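Local structure of FAD-binding oxidoreductase (Gulosibacter chungangensis, 7PBG) at residues F53-V67 against P97-M111. The protein is an FAD-dependent oxidase that dehydrogenates 4-ethylphenol and related 4-alkylphenols, carrying its flavin covalently bound. Residues are numbered along the deposited sequence; the frame is centred on the assembly and turned at random.
Sequences FKGSAVIWPGSTEDV and PMLTGTVLLHLGKRM
Leu104 N donates to Ala57 O and Leu104 O accepts from Ile59 N, both at 2.8 Å, pairing strands 57-59 and 103-106 in parallel; His106 N to Ile59 O continues the pairing. Before the strands, Lys54 O takes Gly101 N in the type II turn 99-102, where Gly101 has positive phi. Ser56 holds this turn doubly: its N bonds to Thr102 O, while OG, set between the backbone N and carbonyl carbon (chi1 54°), reaches Gly101 O at 2.7 Å from above the carbonyl plane.

Past the strands, charged side chains close over the chain. Lys109 lies across one indole face of Trp60, its CD over the five-membered ring and its NZ 3.4 Å from the centroid of the six-membered ring, an almost perpendicular cation-pi contact. Trp60 NE1 and His106 ND1 both bond to Tyr41 OH. An alanine in place of Trp60 would probably leave the Lys109 ammonium without its aromatic platform and Tyr41 with one partner fewer. Arg110 NH1 donates to Trp60 O at 3.0 Å, close to the guanidinium plane, whose face rests on Gly62 CA. A water joins NH1 to Asp66 OD2, which also accepts from Gly62 N.

Among apolar groups, Ile59 CD1 meets Val103 CG1 at 3.7 Å, and Met111, bent at chi3 (71°), brings CE against the backbone at Ser63 and Thr64, where helix 64-77 begins.

Within the FAD-binding domain of this PCMH-type flavoprotein, strand 103-106 runs between 57-59 and 81-84; helix 12-26 packs on Ile59 and Val103, strand 226-237 on Val67 and Leu107, and Leu107 also approaches the FAD.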
loop_
_atom_site.group_PDB
_atom_site.type_symbol
_atom_site.label_atom_id
_atom_site.label_comp_id
_atom_site.label_asym_id
_atom_site.label_seq_id
_atom_site.Cartn_x
_atom_site.Cartn_y
_atom_site.Cartn_z
ATOM N N PHE A 53 23.525 -0.678 -22.599
ATOM C CA PHE A 53 23.147 0.064 -21.376
ATOM C C PHE A 53 24.065 1.291 -21.242
ATOM O O PHE A 53 24.224 1.784 -20.135
ATOM C CB PHE A 53 23.250 -0.829 -20.134
ATOM C CG PHE A 53 22.579 -2.180 -20.306
ATOM C CD1 PHE A 53 21.232 -2.250 -20.608
ATOM C CD2 PHE A 53 23.294 -3.360 -20.222
ATOM C CE1 PHE A 53 20.606 -3.474 -20.801
ATOM C CE2 PHE A 53 22.675 -4.588 -20.435
ATOM C CZ PHE A 53 21.338 -4.645 -20.753
ATOM N N LYS A 54 24.622 1.797 -22.333
ATOM C CA LYS A 54 25.486 3.014 -22.256
ATOM C C LYS A 54 24.682 4.229 -22.714
ATOM O O LYS A 54 24.345 4.323 -23.933
ATOM C CB LYS A 54 26.800 2.843 -23.028
ATOM C CG LYS A 54 27.649 1.659 -22.579
ATOM C CD LYS A 54 28.615 1.938 -21.521
ATOM C CE LYS A 54 29.431 0.718 -21.134
ATOM N NZ LYS A 54 30.568 0.502 -22.063
ATOM N N GLY A 55 24.483 5.203 -21.814
ATOM C CA GLY A 55 23.753 6.432 -22.160
ATOM C C GLY A 55 24.583 7.335 -23.073
ATOM O O GLY A 55 25.832 7.163 -23.138
ATOM N N SER A 56 23.922 8.286 -23.730
ATOM C CA SER A 56 24.505 9.193 -24.749
ATOM C C SER A 56 24.919 10.498 -24.108
ATOM O O SER A 56 25.794 11.201 -24.663
ATOM C CB SER A 56 23.536 9.482 -25.838
ATOM O OG SER A 56 22.299 9.971 -25.296
ATOM N N ALA A 57 24.223 10.888 -23.041
ATOM C CA ALA A 57 24.344 12.241 -22.495
ATOM C C ALA A 57 23.761 12.181 -21.093
ATOM O O ALA A 57 22.995 11.236 -20.796
ATOM C CB ALA A 57 23.617 13.242 -23.358
ATOM N N VAL A 58 24.150 13.142 -20.295
ATOM C CA VAL A 58 23.514 13.330 -18.971
ATOM C C VAL A 58 23.116 14.777 -18.828
ATOM O O VAL A 58 23.872 15.677 -19.228
ATOM C CB VAL A 58 24.401 12.816 -17.824
ATOM C CG1 VAL A 58 25.717 13.583 -17.646
ATOM C CG2 VAL A 58 23.608 12.845 -16.543
ATOM N N ILE A 59 21.934 14.980 -18.249
ATOM C CA ILE A 59 21.393 16.325 -17.977
ATOM C C ILE A 59 21.137 16.404 -16.476
ATOM O O ILE A 59 20.592 15.455 -15.900
ATOM C CB ILE A 59 20.106 16.575 -18.773
ATOM C CG1 ILE A 59 20.316 16.378 -20.275
ATOM C CG2 ILE A 59 19.552 17.947 -18.428
ATOM C CD1 ILE A 59 19.059 16.527 -21.110
ATOM N N TRP A 60 21.487 17.541 -15.912
ATOM C CA TRP A 60 21.277 17.880 -14.496
ATOM C C TRP A 60 20.174 18.914 -14.412
ATOM O O TRP A 60 20.420 20.121 -14.349
ATOM C CB TRP A 60 22.603 18.402 -13.943
ATOM C CG TRP A 60 23.674 17.369 -13.970
ATOM C CD1 TRP A 60 23.565 16.063 -13.614
ATOM C CD2 TRP A 60 25.043 17.567 -14.354
ATOM N NE1 TRP A 60 24.777 15.433 -13.733
ATOM C CE2 TRP A 60 25.703 16.324 -14.185
ATOM C CE3 TRP A 60 25.771 18.674 -14.803
ATOM C CZ2 TRP A 60 27.049 16.143 -14.489
ATOM C CZ3 TRP A 60 27.112 18.501 -15.083
ATOM C CH2 TRP A 60 27.736 17.260 -14.901
ATOM N N PRO A 61 18.898 18.495 -14.402
ATOM C CA PRO A 61 17.826 19.442 -14.238
ATOM C C PRO A 61 17.803 20.100 -12.857
ATOM O O PRO A 61 18.185 19.449 -11.883
ATOM C CB PRO A 61 16.529 18.650 -14.460
ATOM C CG PRO A 61 16.928 17.210 -14.616
ATOM C CD PRO A 61 18.436 17.106 -14.537
ATOM N N GLY A 62 17.351 21.354 -12.832
ATOM C CA GLY A 62 17.420 22.229 -11.651
ATOM C C GLY A 62 16.096 22.343 -10.925
ATOM O O GLY A 62 16.098 22.933 -9.825
ATOM N N SER A 63 15.009 21.797 -11.487
ATOM C CA SER A 63 13.616 22.077 -11.054
ATOM C C SER A 63 12.646 21.154 -11.783
ATOM O O SER A 63 12.989 20.641 -12.861
ATOM C CB SER A 63 13.222 23.487 -11.287
ATOM O OG SER A 63 13.066 23.709 -12.677
ATOM N N THR A 64 11.448 21.003 -11.251
ATOM C CA THR A 64 10.337 20.308 -11.939
ATOM C C THR A 64 10.158 20.937 -13.347
ATOM O O THR A 64 9.980 20.182 -14.332
ATOM C CB THR A 64 9.058 20.423 -11.119
ATOM O OG1 THR A 64 9.352 19.860 -9.829
ATOM C CG2 THR A 64 7.912 19.669 -11.784
ATOM N N GLU A 65 10.202 22.271 -13.450
ATOM C CA GLU A 65 9.987 22.919 -14.771
ATOM C C GLU A 65 11.043 22.421 -15.769
ATOM O O GLU A 65 10.702 22.191 -16.961
ATOM C CB GLU A 65 10.024 24.439 -14.639
ATOM C CG GLU A 65 9.665 25.136 -15.939
ATOM C CD GLU A 65 9.477 26.644 -15.816
ATOM O OE1 GLU A 65 9.592 27.172 -14.688
ATOM O OE2 GLU A 65 9.196 27.281 -16.846
ATOM N N ASP A 66 12.299 22.347 -15.346
ATOM C CA ASP A 66 13.401 21.853 -16.222
ATOM C C ASP A 66 13.018 20.440 -16.683
ATOM O O ASP A 66 13.110 20.127 -17.860
ATOM C CB ASP A 66 14.752 21.804 -15.528
ATOM C CG ASP A 66 15.447 23.153 -15.398
ATOM O OD1 ASP A 66 14.875 24.174 -15.837
ATOM O OD2 ASP A 66 16.570 23.158 -14.883
ATOM N N VAL A 67 12.660 19.572 -15.756
ATOM C CA VAL A 67 12.207 18.194 -16.133
ATOM C C VAL A 67 11.092 18.268 -17.185
ATOM O O VAL A 67 11.145 17.517 -18.206
ATOM C CB VAL A 67 11.809 17.363 -14.898
ATOM C CG1 VAL A 67 11.299 15.996 -15.328
ATOM C CG2 VAL A 67 12.975 17.193 -13.977
ATOM N N PRO A 97 20.862 3.081 -18.390
ATOM C CA PRO A 97 19.558 2.957 -19.019
ATOM C C PRO A 97 19.401 1.576 -19.643
ATOM O O PRO A 97 20.380 0.864 -19.868
ATOM C CB PRO A 97 19.666 4.021 -20.119
ATOM C CG PRO A 97 21.081 3.894 -20.560
ATOM C CD PRO A 97 21.857 3.676 -19.273
ATOM N N MET A 98 18.162 1.242 -19.961
ATOM C CA MET A 98 17.822 0.003 -20.663
ATOM C C MET A 98 18.389 0.021 -22.082
ATOM O O MET A 98 18.880 -1.073 -22.543
ATOM C CB MET A 98 16.310 -0.190 -20.756
ATOM C CG MET A 98 15.681 -0.606 -19.446
ATOM S SD MET A 98 16.285 -2.181 -18.832
ATOM C CE MET A 98 15.838 -3.309 -20.137
ATOM N N LEU A 99 18.278 1.148 -22.764
ATOM C CA LEU A 99 18.680 1.226 -24.199
ATOM C C LEU A 99 19.971 2.015 -24.386
ATOM O O LEU A 99 20.125 3.140 -23.881
ATOM C CB LEU A 99 17.585 1.918 -24.996
ATOM C CG LEU A 99 16.283 1.144 -25.171
ATOM C CD1 LEU A 99 15.350 1.991 -26.021
ATOM C CD2 LEU A 99 16.516 -0.228 -25.781
ATOM N N THR A 100 20.871 1.494 -25.211
ATOM C CA THR A 100 22.064 2.252 -25.611
ATOM C C THR A 100 21.612 3.603 -26.209
ATOM O O THR A 100 20.679 3.572 -27.006
ATOM C CB THR A 100 22.877 1.408 -26.595
ATOM O OG1 THR A 100 23.257 0.221 -25.902
ATOM C CG2 THR A 100 24.067 2.185 -27.108
ATOM N N GLY A 101 22.252 4.721 -25.845
ATOM C CA GLY A 101 21.995 6.039 -26.449
ATOM C C GLY A 101 20.908 6.805 -25.711
ATOM O O GLY A 101 20.659 7.960 -26.073
ATOM N N THR A 102 20.396 6.254 -24.596
ATOM C CA THR A 102 19.379 6.954 -23.783
ATOM C C THR A 102 20.039 8.195 -23.208
ATOM O O THR A 102 21.210 8.106 -22.838
ATOM C CB THR A 102 18.767 6.011 -22.762
ATOM O OG1 THR A 102 18.091 5.002 -23.525
ATOM C CG2 THR A 102 17.802 6.699 -21.798
ATOM N N VAL A 103 19.302 9.299 -23.166
ATOM C CA VAL A 103 19.749 10.524 -22.461
ATOM C C VAL A 103 19.414 10.312 -20.981
ATOM O O VAL A 103 18.229 10.051 -20.685
ATOM C CB VAL A 103 19.089 11.770 -23.052
ATOM C CG1 VAL A 103 19.305 12.983 -22.189
ATOM C CG2 VAL A 103 19.569 12.029 -24.482
ATOM N N LEU A 104 20.378 10.480 -20.092
ATOM C CA LEU A 104 20.155 10.251 -18.638
ATOM C C LEU A 104 19.782 11.568 -17.966
ATOM O O LEU A 104 20.406 12.648 -18.305
ATOM C CB LEU A 104 21.421 9.660 -18.055
ATOM C CG LEU A 104 22.029 8.502 -18.858
ATOM C CD1 LEU A 104 23.206 7.931 -18.103
ATOM C CD2 LEU A 104 21.009 7.415 -19.114
ATOM N N LEU A 105 18.791 11.513 -17.066
ATOM C CA LEU A 105 18.440 12.678 -16.225
ATOM C C LEU A 105 18.876 12.330 -14.807
ATOM O O LEU A 105 18.193 11.576 -14.180
ATOM C CB LEU A 105 16.938 12.979 -16.260
ATOM C CG LEU A 105 16.425 13.729 -17.479
ATOM C CD1 LEU A 105 16.912 13.133 -18.785
ATOM C CD2 LEU A 105 14.906 13.860 -17.439
ATOM N N HIS A 106 19.963 12.920 -14.318
ATOM C CA HIS A 106 20.352 12.767 -12.902
ATOM C C HIS A 106 19.712 13.911 -12.105
ATOM O O HIS A 106 20.330 14.964 -11.952
ATOM C CB HIS A 106 21.860 12.676 -12.796
ATOM C CG HIS A 106 22.327 12.512 -11.402
ATOM N ND1 HIS A 106 23.594 12.787 -11.036
ATOM C CD2 HIS A 106 21.651 12.195 -10.290
ATOM C CE1 HIS A 106 23.713 12.609 -9.726
ATOM N NE2 HIS A 106 22.541 12.230 -9.251
ATOM N N LEU A 107 18.519 13.658 -11.588
ATOM C CA LEU A 107 17.720 14.658 -10.873
ATOM C C LEU A 107 18.429 15.086 -9.599
ATOM O O LEU A 107 18.307 16.246 -9.245
ATOM C CB LEU A 107 16.315 14.125 -10.585
ATOM C CG LEU A 107 15.304 14.445 -11.689
ATOM C CD1 LEU A 107 15.491 13.562 -12.888
ATOM C CD2 LEU A 107 13.882 14.394 -11.163
ATOM N N GLY A 108 19.071 14.138 -8.909
ATOM C CA GLY A 108 19.542 14.379 -7.550
ATOM C C GLY A 108 20.761 15.296 -7.522
ATOM O O GLY A 108 21.074 15.793 -6.443
ATOM N N LYS A 109 21.460 15.501 -8.633
ATOM C CA LYS A 109 22.672 16.363 -8.647
ATOM C C LYS A 109 22.271 17.739 -8.087
ATOM O O LYS A 109 22.999 18.251 -7.196
ATOM C CB LYS A 109 23.242 16.428 -10.073
ATOM C CG LYS A 109 24.425 17.378 -10.277
ATOM C CD LYS A 109 25.771 16.766 -10.433
ATOM C CE LYS A 109 26.893 17.774 -10.238
ATOM N NZ LYS A 109 27.305 18.386 -11.520
ATOM N N ARG A 110 21.173 18.337 -8.601
ATOM C CA ARG A 110 20.738 19.704 -8.228
ATOM C C ARG A 110 19.423 19.704 -7.445
ATOM O O ARG A 110 19.183 20.668 -6.685
ATOM C CB ARG A 110 20.595 20.542 -9.492
ATOM C CG ARG A 110 21.917 20.649 -10.224
ATOM C CD ARG A 110 21.752 21.353 -11.533
ATOM N NE ARG A 110 21.277 22.714 -11.336
ATOM C CZ ARG A 110 20.609 23.432 -12.240
ATOM N NH1 ARG A 110 20.353 22.926 -13.429
ATOM N NH2 ARG A 110 20.288 24.688 -11.977
ATOM N N MET A 111 18.542 18.733 -7.654
ATOM C CA MET A 111 17.240 18.736 -6.959
ATOM C C MET A 111 17.392 17.917 -5.679
ATOM O O MET A 111 17.084 16.697 -5.719
ATOM C CB MET A 111 16.173 18.162 -7.883
ATOM C CG MET A 111 16.009 19.024 -9.135
ATOM S SD MET A 111 14.865 18.311 -10.356
ATOM C CE MET A 111 13.315 18.536 -9.491
HETATM O O HOH W 1 21.107 -1.727 -24.012
HETATM O O HOH W 2 20.306 17.709 -11.337
HETATM O O HOH W 3 18.770 24.652 -15.162
#